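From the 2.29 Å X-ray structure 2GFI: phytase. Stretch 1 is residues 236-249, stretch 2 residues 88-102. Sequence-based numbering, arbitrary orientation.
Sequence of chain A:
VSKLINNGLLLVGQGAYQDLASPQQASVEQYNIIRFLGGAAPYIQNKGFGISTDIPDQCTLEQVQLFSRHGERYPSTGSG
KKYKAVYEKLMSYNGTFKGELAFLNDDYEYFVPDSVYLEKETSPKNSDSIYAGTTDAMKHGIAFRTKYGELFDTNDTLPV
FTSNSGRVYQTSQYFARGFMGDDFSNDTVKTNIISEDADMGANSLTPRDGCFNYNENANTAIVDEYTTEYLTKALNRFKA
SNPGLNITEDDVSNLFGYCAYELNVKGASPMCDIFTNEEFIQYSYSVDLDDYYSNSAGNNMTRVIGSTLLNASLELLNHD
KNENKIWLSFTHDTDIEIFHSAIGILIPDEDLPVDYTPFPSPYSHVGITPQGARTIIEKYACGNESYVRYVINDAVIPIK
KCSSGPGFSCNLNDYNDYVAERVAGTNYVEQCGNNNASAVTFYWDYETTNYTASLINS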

# COMPACT_ATOMS: atom_id res chain seq x y z
N ASN A 236 8.37 8.19 34.19
CA ASN A 236 7.61 9.27 34.83
C ASN A 236 6.28 9.44 34.18
O ASN A 236 5.32 9.77 34.86
CB ASN A 236 8.37 10.60 34.81
CG ASN A 236 9.58 10.57 35.67
OD1 ASN A 236 9.69 9.74 36.56
ND2 ASN A 236 10.53 11.44 35.40
N ARG A 237 6.20 9.21 32.87
CA ARG A 237 4.90 9.29 32.20
C ARG A 237 3.95 8.19 32.70
O ARG A 237 2.75 8.41 32.90
CB ARG A 237 5.05 9.25 30.69
CG ARG A 237 3.78 9.54 29.92
CD ARG A 237 4.02 9.67 28.39
NE ARG A 237 4.51 8.42 27.80
CZ ARG A 237 5.74 8.17 27.34
NH1 ARG A 237 6.70 9.12 27.36
NH2 ARG A 237 6.02 6.96 26.84
N PHE A 238 4.51 7.00 32.88
CA PHE A 238 3.74 5.84 33.34
C PHE A 238 3.28 6.10 34.76
O PHE A 238 2.13 5.81 35.12
CB PHE A 238 4.61 4.59 33.24
CG PHE A 238 5.04 4.26 31.83
CD1 PHE A 238 4.35 4.81 30.73
CD2 PHE A 238 6.12 3.43 31.58
CE1 PHE A 238 4.74 4.52 29.43
CE2 PHE A 238 6.51 3.13 30.29
CZ PHE A 238 5.83 3.68 29.20
N LYS A 239 4.16 6.69 35.56
CA LYS A 239 3.86 7.00 36.97
C LYS A 239 2.81 8.06 37.08
O LYS A 239 1.92 7.96 37.91
CB LYS A 239 5.13 7.42 37.74
CG LYS A 239 6.07 6.26 37.99
CD LYS A 239 7.31 6.70 38.77
CE LYS A 239 8.13 5.49 39.16
NZ LYS A 239 9.45 5.87 39.75
N ALA A 240 2.86 9.05 36.18
CA ALA A 240 1.93 10.19 36.20
C ALA A 240 0.48 9.74 36.08
O ALA A 240 -0.44 10.34 36.68
CB ALA A 240 2.29 11.19 35.07
N SER A 241 0.27 8.70 35.27
CA SER A 241 -1.04 8.15 35.04
C SER A 241 -1.35 7.06 36.06
O SER A 241 -2.50 6.68 36.25
CB SER A 241 -1.07 7.58 33.61
OG SER A 241 -1.82 8.43 32.74
N ASN A 242 -0.30 6.54 36.70
CA ASN A 242 -0.42 5.41 37.63
C ASN A 242 0.39 5.68 38.89
O ASN A 242 1.50 5.18 39.03
CB ASN A 242 0.03 4.12 36.94
CG ASN A 242 -0.63 3.93 35.60
OD1 ASN A 242 -1.81 3.62 35.52
ND2 ASN A 242 0.10 4.19 34.54
N PRO A 243 -0.15 6.50 39.78
CA PRO A 243 0.58 6.91 41.00
C PRO A 243 1.01 5.71 41.82
O PRO A 243 0.20 4.80 42.04
CB PRO A 243 -0.46 7.76 41.75
CG PRO A 243 -1.31 8.32 40.62
CD PRO A 243 -1.49 7.12 39.72
N GLY A 244 2.29 5.66 42.18
CA GLY A 244 2.80 4.61 43.04
C GLY A 244 3.23 3.37 42.29
O GLY A 244 3.74 2.41 42.90
N LEU A 245 3.06 3.39 40.96
CA LEU A 245 3.56 2.31 40.10
C LEU A 245 5.05 2.09 40.36
O LEU A 245 5.88 3.00 40.20
CB LEU A 245 3.32 2.61 38.63
CG LEU A 245 3.96 1.59 37.68
CD1 LEU A 245 3.22 0.24 37.74
CD2 LEU A 245 4.04 2.17 36.28
N ASN A 246 5.40 0.88 40.78
CA ASN A 246 6.75 0.62 41.22
C ASN A 246 7.53 -0.24 40.22
O ASN A 246 7.64 -1.46 40.38
CB ASN A 246 6.73 -0.00 42.63
CG ASN A 246 8.12 -0.04 43.28
OD1 ASN A 246 9.07 0.61 42.81
ND2 ASN A 246 8.25 -0.83 44.35
N ILE A 247 8.04 0.39 39.17
CA ILE A 247 8.94 -0.26 38.24
C ILE A 247 10.11 0.66 38.01
O ILE A 247 10.03 1.87 38.28
CB ILE A 247 8.25 -0.67 36.91
CG1 ILE A 247 7.76 0.55 36.12
CG2 ILE A 247 7.09 -1.69 37.15
CD1 ILE A 247 7.18 0.20 34.71
N THR A 248 11.20 0.09 37.52
CA THR A 248 12.43 0.82 37.23
C THR A 248 12.59 1.16 35.75
O THR A 248 11.84 0.68 34.88
CB THR A 248 13.66 -0.00 37.69
OG1 THR A 248 13.65 -1.27 37.05
CG2 THR A 248 13.55 -0.39 39.21
N GLU A 249 13.61 1.98 35.50
CA GLU A 249 14.10 2.33 34.18
C GLU A 249 14.55 1.08 33.45
O GLU A 249 14.26 0.95 32.28
CB GLU A 249 15.27 3.28 34.30
CG GLU A 249 14.86 4.73 34.32
CD GLU A 249 14.73 5.32 35.71
OE1 GLU A 249 14.55 4.55 36.68
OE2 GLU A 249 14.81 6.56 35.84
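Stretch 2, residues 88-102: EKLMSYNGTFKGELA

Asn242, the first residue to leave helical phi/psi after the helix 236-241, is a buried amide that ties both stretches together: its OD1 accepts a hydrogen bond from Lys98 N (2.8 Å, 168°), while its ND2 donates to Phe238 O (2.7 Å) in the preceding helix and to water 2 (3.0 Å from ND2 to the water O). That water also donates to Lys98 O (2.7 Å) and Glu100 OE1 (3.1 Å) and accepts from Leu101 N (2.9 Å), so it bridges Asn242 to the backbone of Lys98 and Leu101 and to the Glu100 side chain, next to the 3-10 segment 100-102. The stretches run in opposite directions: Phe238 pairs with Leu101 (CA to CA 7.2 Å), Ser241 with Lys98 (5.7 Å), Leu245 with Tyr93 (6.0 Å) and Ile247 with Lys89 (6.8 Å). Stretch 2 enters as the end of a helix, 88-91, and then runs extended through most of 93-98. Tyr93, chi1 t, points toward the type II turn Asn242-Leu245 and donates from OH to Pro243 O (3.0 Å); the turn carbonyl lies at the edge of its ring. Beside it, Leu245 gathers the apolar side chains: CD1 meets Leu90 CD2 at 4.0 Å and the edge of the Phe97 ring at CE1 (3.7 Å), and CD2 meets Leu101 CD1 at 3.9 Å. Ile247 CG2 extends this patch to Leu90 CD2 (3.9 Å). At the helical end of stretch 1, Phe238 CB packs on Leu101 CD1 (3.8 Å), and Arg237 NE forms a salt bridge with Glu100 OE2 (2.6 Å), which also lies at the edge of the Phe238 ring, 3.2 Å from CE1. Gly99, at positive phi, passes close to Ser241; a CB there would come within 2.7 Å of Ser241 OG. At the other end, water 1 links Lys89 NZ (2.8 Å) weakly to Asn246 OD1 (3.0 Å). The contact buries 768 Å², both sides summed.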

# COMPACT_ATOMS: atom_id res chain seq x y z
N GLU A 88 4.95 -9.30 36.21
CA GLU A 88 4.52 -9.57 37.57
C GLU A 88 4.57 -8.30 38.42
O GLU A 88 3.64 -8.06 39.19
CB GLU A 88 5.33 -10.72 38.19
CG GLU A 88 4.92 -12.13 37.74
CD GLU A 88 3.41 -12.41 37.82
OE1 GLU A 88 2.68 -11.82 38.67
OE2 GLU A 88 2.90 -13.26 37.04
N LYS A 89 5.64 -7.49 38.29
CA LYS A 89 5.68 -6.16 38.90
C LYS A 89 4.48 -5.33 38.47
O LYS A 89 3.83 -4.72 39.32
CB LYS A 89 6.98 -5.41 38.59
CG LYS A 89 8.15 -5.91 39.41
CD LYS A 89 9.51 -5.32 39.03
CE LYS A 89 9.69 -3.93 39.65
NZ LYS A 89 11.12 -3.50 39.56
N LEU A 90 4.14 -5.34 37.18
CA LEU A 90 3.01 -4.57 36.69
C LEU A 90 1.71 -5.11 37.25
O LEU A 90 0.88 -4.34 37.71
CB LEU A 90 2.94 -4.53 35.16
CG LEU A 90 4.11 -3.82 34.48
CD1 LEU A 90 4.08 -4.08 33.02
CD2 LEU A 90 4.09 -2.34 34.78
N MET A 91 1.55 -6.43 37.21
CA MET A 91 0.31 -7.03 37.73
C MET A 91 0.09 -6.81 39.23
O MET A 91 -1.03 -6.88 39.70
CB MET A 91 0.21 -8.53 37.39
CG MET A 91 0.03 -8.83 35.89
SD MET A 91 -1.35 -8.00 34.99
CE MET A 91 -0.47 -6.73 34.15
N SER A 92 1.14 -6.50 39.98
CA SER A 92 0.99 -6.39 41.42
C SER A 92 0.78 -4.94 41.88
O SER A 92 0.62 -4.66 43.08
CB SER A 92 2.19 -7.03 42.10
OG SER A 92 3.29 -6.14 42.00
N TYR A 93 0.79 -4.01 40.92
CA TYR A 93 0.32 -2.65 41.10
C TYR A 93 -1.10 -2.68 41.69
O TYR A 93 -1.97 -3.35 41.19
CB TYR A 93 0.30 -1.93 39.75
CG TYR A 93 -0.21 -0.50 39.82
CD1 TYR A 93 0.47 0.45 40.57
CD2 TYR A 93 -1.36 -0.10 39.14
CE1 TYR A 93 0.03 1.74 40.63
CE2 TYR A 93 -1.81 1.21 39.20
CZ TYR A 93 -1.11 2.12 39.95
OH TYR A 93 -1.53 3.41 40.07
N ASN A 94 -1.35 -2.00 42.78
CA ASN A 94 -2.71 -2.08 43.23
C ASN A 94 -3.36 -0.73 42.95
O ASN A 94 -2.89 0.33 43.40
CB ASN A 94 -2.81 -2.57 44.68
CG ASN A 94 -3.07 -1.47 45.63
OD1 ASN A 94 -2.17 -0.63 45.90
ND2 ASN A 94 -4.31 -1.43 46.16
N GLY A 95 -4.39 -0.79 42.13
CA GLY A 95 -4.81 0.37 41.39
C GLY A 95 -5.25 -0.12 40.03
O GLY A 95 -4.84 -1.20 39.58
N THR A 96 -6.10 0.67 39.39
CA THR A 96 -6.48 0.45 38.02
C THR A 96 -5.52 1.24 37.15
O THR A 96 -5.35 2.43 37.35
CB THR A 96 -7.89 0.93 37.84
OG1 THR A 96 -8.73 0.10 38.63
CG2 THR A 96 -8.38 0.68 36.43
N PHE A 97 -4.87 0.56 36.21
CA PHE A 97 -4.01 1.23 35.25
C PHE A 97 -4.81 2.17 34.37
O PHE A 97 -5.90 1.85 33.94
CB PHE A 97 -3.27 0.21 34.36
CG PHE A 97 -2.12 -0.46 35.05
CD1 PHE A 97 -0.90 0.18 35.18
CD2 PHE A 97 -2.26 -1.75 35.56
CE1 PHE A 97 0.18 -0.43 35.80
CE2 PHE A 97 -1.18 -2.38 36.19
CZ PHE A 97 0.05 -1.71 36.31
N LYS A 98 -4.25 3.34 34.12
CA LYS A 98 -4.85 4.33 33.22
C LYS A 98 -3.82 4.69 32.17
O LYS A 98 -2.69 4.25 32.27
CB LYS A 98 -5.34 5.57 33.99
CG LYS A 98 -6.56 5.25 34.93
CD LYS A 98 -7.23 6.50 35.52
CE LYS A 98 -6.28 7.28 36.44
NZ LYS A 98 -5.74 6.41 37.52
N GLY A 99 -4.20 5.48 31.15
CA GLY A 99 -3.28 5.88 30.10
C GLY A 99 -2.79 4.74 29.22
O GLY A 99 -3.52 3.80 28.91
N GLU A 100 -1.53 4.84 28.80
CA GLU A 100 -0.93 3.85 27.92
C GLU A 100 -0.91 2.47 28.51
O GLU A 100 -0.86 1.50 27.78
CB GLU A 100 0.54 4.17 27.62
CG GLU A 100 0.82 5.57 27.19
CD GLU A 100 1.56 6.31 28.27
OE1 GLU A 100 0.96 6.61 29.37
OE2 GLU A 100 2.74 6.56 28.01
N LEU A 101 -0.87 2.38 29.84
CA LEU A 101 -0.76 1.06 30.50
C LEU A 101 -2.11 0.42 30.81
O LEU A 101 -2.15 -0.66 31.39
CB LEU A 101 0.11 1.16 31.75
CG LEU A 101 1.57 1.60 31.55
CD1 LEU A 101 2.28 1.56 32.88
CD2 LEU A 101 2.27 0.71 30.53
N ALA A 102 -3.20 1.05 30.40
CA ALA A 102 -4.55 0.54 30.75
C ALA A 102 -4.84 -0.89 30.29
O ALA A 102 -5.60 -1.61 30.94
CB ALA A 102 -5.67 1.48 30.25
O HOH W 1 10.63 -1.51 41.43
O HOH W 2 -0.14 4.65 31.55